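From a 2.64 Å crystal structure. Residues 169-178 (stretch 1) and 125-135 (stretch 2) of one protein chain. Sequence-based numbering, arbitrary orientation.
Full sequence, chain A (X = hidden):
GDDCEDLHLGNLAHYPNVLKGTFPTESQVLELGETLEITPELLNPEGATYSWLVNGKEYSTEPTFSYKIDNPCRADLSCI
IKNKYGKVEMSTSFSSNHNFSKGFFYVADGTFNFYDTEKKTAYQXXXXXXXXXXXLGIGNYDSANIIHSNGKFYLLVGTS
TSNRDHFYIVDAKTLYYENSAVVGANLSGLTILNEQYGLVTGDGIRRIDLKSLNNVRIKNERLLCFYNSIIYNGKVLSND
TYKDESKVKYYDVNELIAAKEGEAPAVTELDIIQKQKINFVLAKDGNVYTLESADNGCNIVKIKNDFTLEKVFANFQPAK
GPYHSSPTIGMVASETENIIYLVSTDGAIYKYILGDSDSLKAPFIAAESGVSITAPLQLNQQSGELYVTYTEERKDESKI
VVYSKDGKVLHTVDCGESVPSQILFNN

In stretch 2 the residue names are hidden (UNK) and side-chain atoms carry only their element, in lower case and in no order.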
# COMPACT_ATOMS: atom_id res chain seq x y z
N ILE A 169 -3.39 -2.15 10.12
CA ILE A 169 -2.94 -0.78 10.27
C ILE A 169 -1.42 -0.82 10.21
O ILE A 169 -0.77 -1.49 11.03
CB ILE A 169 -3.46 -0.01 11.51
CG1 ILE A 169 -4.97 -0.18 11.73
CG2 ILE A 169 -3.02 1.49 11.44
CD1 ILE A 169 -5.44 0.40 13.05
N VAL A 170 -0.87 -0.15 9.20
CA VAL A 170 0.56 -0.04 8.88
C VAL A 170 0.90 1.44 8.91
O VAL A 170 0.17 2.22 8.31
CB VAL A 170 0.89 -0.72 7.51
CG1 VAL A 170 2.35 -0.51 7.11
CG2 VAL A 170 0.53 -2.21 7.53
N ASP A 171 1.97 1.84 9.63
CA ASP A 171 2.39 3.24 9.64
C ASP A 171 2.85 3.64 8.20
O ASP A 171 3.61 2.90 7.57
CB ASP A 171 3.50 3.47 10.67
CG ASP A 171 3.92 4.92 10.75
OD1 ASP A 171 3.04 5.78 11.00
OD2 ASP A 171 5.11 5.20 10.55
N ALA A 172 2.33 4.77 7.68
CA ALA A 172 2.61 5.17 6.29
C ALA A 172 4.04 5.64 6.09
O ALA A 172 4.59 5.34 5.04
CB ALA A 172 1.66 6.25 5.85
N LYS A 173 4.65 6.34 7.05
CA LYS A 173 6.01 6.87 6.92
C LYS A 173 7.08 5.76 7.05
O LYS A 173 8.04 5.73 6.27
CB LYS A 173 6.28 7.97 7.98
CG LYS A 173 7.59 8.73 7.71
CD LYS A 173 7.88 9.87 8.70
CE LYS A 173 9.04 10.76 8.25
NZ LYS A 173 8.79 11.43 6.93
N THR A 174 6.92 4.87 8.05
CA THR A 174 7.92 3.85 8.36
C THR A 174 7.63 2.49 7.78
O THR A 174 8.57 1.71 7.61
CB THR A 174 8.03 3.69 9.87
OG1 THR A 174 6.74 3.37 10.38
CG2 THR A 174 8.59 4.94 10.54
N LEU A 175 6.35 2.15 7.52
CA LEU A 175 5.88 0.85 7.00
C LEU A 175 5.85 -0.18 8.15
O LEU A 175 5.74 -1.39 7.93
CB LEU A 175 6.75 0.36 5.81
CG LEU A 175 6.06 -0.41 4.72
CD1 LEU A 175 4.91 0.43 4.06
CD2 LEU A 175 7.03 -0.81 3.68
N TYR A 176 5.92 0.31 9.39
CA TYR A 176 5.85 -0.51 10.59
C TYR A 176 4.43 -0.95 10.83
O TYR A 176 3.50 -0.14 10.74
CB TYR A 176 6.38 0.26 11.83
CG TYR A 176 7.85 0.64 11.87
CD1 TYR A 176 8.72 0.29 10.84
CD2 TYR A 176 8.38 1.35 12.95
CE1 TYR A 176 10.07 0.65 10.87
CE2 TYR A 176 9.74 1.69 13.00
CZ TYR A 176 10.58 1.34 11.96
OH TYR A 176 11.92 1.65 12.00
N TYR A 177 4.25 -2.24 11.12
CA TYR A 177 2.99 -2.84 11.48
C TYR A 177 2.52 -2.25 12.80
O TYR A 177 3.32 -2.12 13.72
CB TYR A 177 3.17 -4.38 11.55
CG TYR A 177 2.02 -5.12 12.20
CD1 TYR A 177 0.91 -5.53 11.45
CD2 TYR A 177 2.04 -5.43 13.55
CE1 TYR A 177 -0.14 -6.22 12.05
CE2 TYR A 177 0.99 -6.10 14.16
CZ TYR A 177 -0.10 -6.51 13.41
OH TYR A 177 -1.11 -7.19 14.05
N GLU A 178 1.25 -1.86 12.90
CA GLU A 178 0.75 -1.35 14.16
C GLU A 178 -0.23 -2.32 14.77
O GLU A 178 -0.05 -2.71 15.93
CB GLU A 178 0.11 0.02 14.01
CG GLU A 178 1.15 1.08 13.74
CD GLU A 178 0.63 2.50 13.78
OE1 GLU A 178 -0.59 2.69 13.98
OE2 GLU A 178 1.46 3.43 13.64
N UNK A 125 9.53 -6.17 -1.28
CA UNK A 125 9.01 -6.68 -0.01
C UNK A 125 9.71 -5.98 1.18
O UNK A 125 10.30 -6.61 2.04
c UNK A 125 9.20 -8.21 0.06
o UNK A 125 7.58 -8.30 1.80
c UNK A 125 8.47 -8.93 1.17
o UNK A 125 8.74 -10.13 1.38
N UNK A 126 9.55 -4.67 1.23
CA UNK A 126 10.04 -3.83 2.31
C UNK A 126 9.22 -4.08 3.58
O UNK A 126 9.65 -3.73 4.68
s UNK A 126 11.09 -1.93 0.52
c UNK A 126 9.96 -2.37 1.88
N UNK A 127 8.03 -4.65 3.42
CA UNK A 127 7.16 -4.91 4.57
C UNK A 127 7.78 -6.00 5.44
O UNK A 127 7.86 -5.82 6.65
c UNK A 127 3.44 -4.70 7.11
o UNK A 127 2.43 -6.30 8.60
c UNK A 127 4.83 -5.52 5.30
c UNK A 127 4.59 -6.82 5.75
c UNK A 127 3.21 -6.00 7.53
c UNK A 127 4.25 -4.46 6.00
c UNK A 127 5.74 -5.27 4.12
c UNK A 127 3.80 -7.06 6.86
N UNK A 128 8.26 -7.09 4.83
CA UNK A 128 8.87 -8.19 5.56
C UNK A 128 10.17 -7.75 6.29
O UNK A 128 10.21 -7.85 7.52
c UNK A 128 9.18 -9.35 4.62
N UNK A 129 11.18 -7.19 5.54
CA UNK A 129 12.50 -6.78 6.04
C UNK A 129 12.39 -5.73 7.18
O UNK A 129 13.26 -5.74 8.05
c UNK A 129 13.40 -6.24 4.92
o UNK A 129 12.87 -5.20 4.13
N UNK A 130 11.35 -4.90 7.21
CA UNK A 130 11.08 -3.94 8.30
C UNK A 130 10.10 -4.51 9.39
O UNK A 130 9.77 -3.77 10.34
c UNK A 130 12.16 -0.81 7.75
c UNK A 130 10.45 -2.64 7.73
c UNK A 130 10.44 -0.88 5.97
c UNK A 130 11.31 -1.70 6.88
N UNK A 131 9.60 -5.77 9.25
CA UNK A 131 8.64 -6.29 10.23
C UNK A 131 8.91 -7.74 10.60
O UNK A 131 7.97 -8.50 10.86
c UNK A 131 7.18 -6.16 9.73
o UNK A 131 6.36 -4.18 10.77
n UNK A 131 6.88 -4.06 8.59
c UNK A 131 6.73 -4.73 9.72
N UNK A 132 10.18 -8.09 10.69
CA UNK A 132 10.66 -9.40 11.11
C UNK A 132 9.98 -10.53 10.33
O UNK A 132 9.56 -11.53 10.92
c UNK A 132 10.42 -9.60 12.61
N UNK A 133 9.91 -10.39 9.01
CA UNK A 133 9.35 -11.41 8.15
C UNK A 133 7.85 -11.54 8.11
O UNK A 133 7.36 -12.48 7.48
N UNK A 134 7.08 -10.60 8.76
CA UNK A 134 5.62 -10.61 8.73
C UNK A 134 5.11 -10.53 7.32
O UNK A 134 5.73 -9.88 6.46
c UNK A 134 4.27 -8.44 13.22
c UNK A 134 4.99 -9.62 11.07
n UNK A 134 5.68 -8.17 13.65
c UNK A 134 5.00 -9.46 9.56
c UNK A 134 4.13 -8.50 11.71
N UNK A 135 3.97 -11.17 7.07
CA UNK A 135 3.32 -11.15 5.77
C UNK A 135 1.93 -10.56 5.96
O UNK A 135 1.40 -10.51 7.07
o UNK A 135 2.66 -12.46 3.89
c UNK A 135 3.32 -12.55 5.15
c UNK A 135 2.63 -13.60 6.01

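Position 125 has two side-chain carbons, the second carrying two oxygens. None of them touches stretch 1. This is Asp 125. It caps the helix that follows: OD1 accepts a weak bond from the backbone N of position 128, at 3.3 Å.

Position 126 has one carbon, then one sulfur. Its CB lies 3.8 Å from Leu 175 CD2. This is Cys 126.

Position 127 has one carbon, then a ring of six carbons bearing one oxygen. The ring comes near Val 170, Leu 175 and Tyr 177. It is Tyr 127. Its CE1 is 3.9 Å from Val 170 CG2, and its OH is 3.3 Å from Tyr 177 CD1.

Position 128 has a single side-chain carbon, out of reach of stretch 1. It is Ala 128.

Position 129 has one carbon and one oxygen, also out of reach. It is Ser 129.

Position 130 has four carbons, forked at the second, and points toward stretch 1. The fork one carbon beyond CB identifies Leu 130. CD1 lies 3.9 Å from Leu 175 CB and 3.6 Å from Thr 174 O. CD2 meets the edge of the Tyr 176 ring, 4.0 Å from CE1.

Position 131 has two carbons, the second carrying one oxygen and one nitrogen. The nitrogen faces a carbonyl of stretch 1 and the oxygen faces a backbone NH. This is an amide, Asn 131. ND2 donates to Leu 175 O at 3.0 Å, and OD1 accepts from Tyr 177 N at 2.9 Å. ND2 also donates to Tyr 127 O, at 2.8 Å.

Position 132 has one carbon, exposed and without contact. It is Ala 132.

Position 133 has no side-chain atoms, so it is Gly 133. Its phi of 77° suits glycine.

Position 134 has four carbons in a row ending in nitrogen, and the chain lies over one face of the Tyr 177 ring. It is Lys 134. CE makes an off-centre CH-pi contact, 4.2 Å from that ring's centroid.

Position 135 has one carbon carrying one oxygen and one carbon, out of reach of stretch 1. It is Thr 135.

The contact turns on Asn 131. Its amide bonds to the backbone on either side of Tyr 176, while its bond to Tyr 127 O ties it back to the helix. Around it, Cys 126, Tyr 127 and Leu 130 pack against Val 170, Leu 175 and the two tyrosines. A type I' turn runs from Asn 131 to Lys 134, whose chain covers part of Tyr 177.

Stretch 2 125-135: DCYASLNAGKT
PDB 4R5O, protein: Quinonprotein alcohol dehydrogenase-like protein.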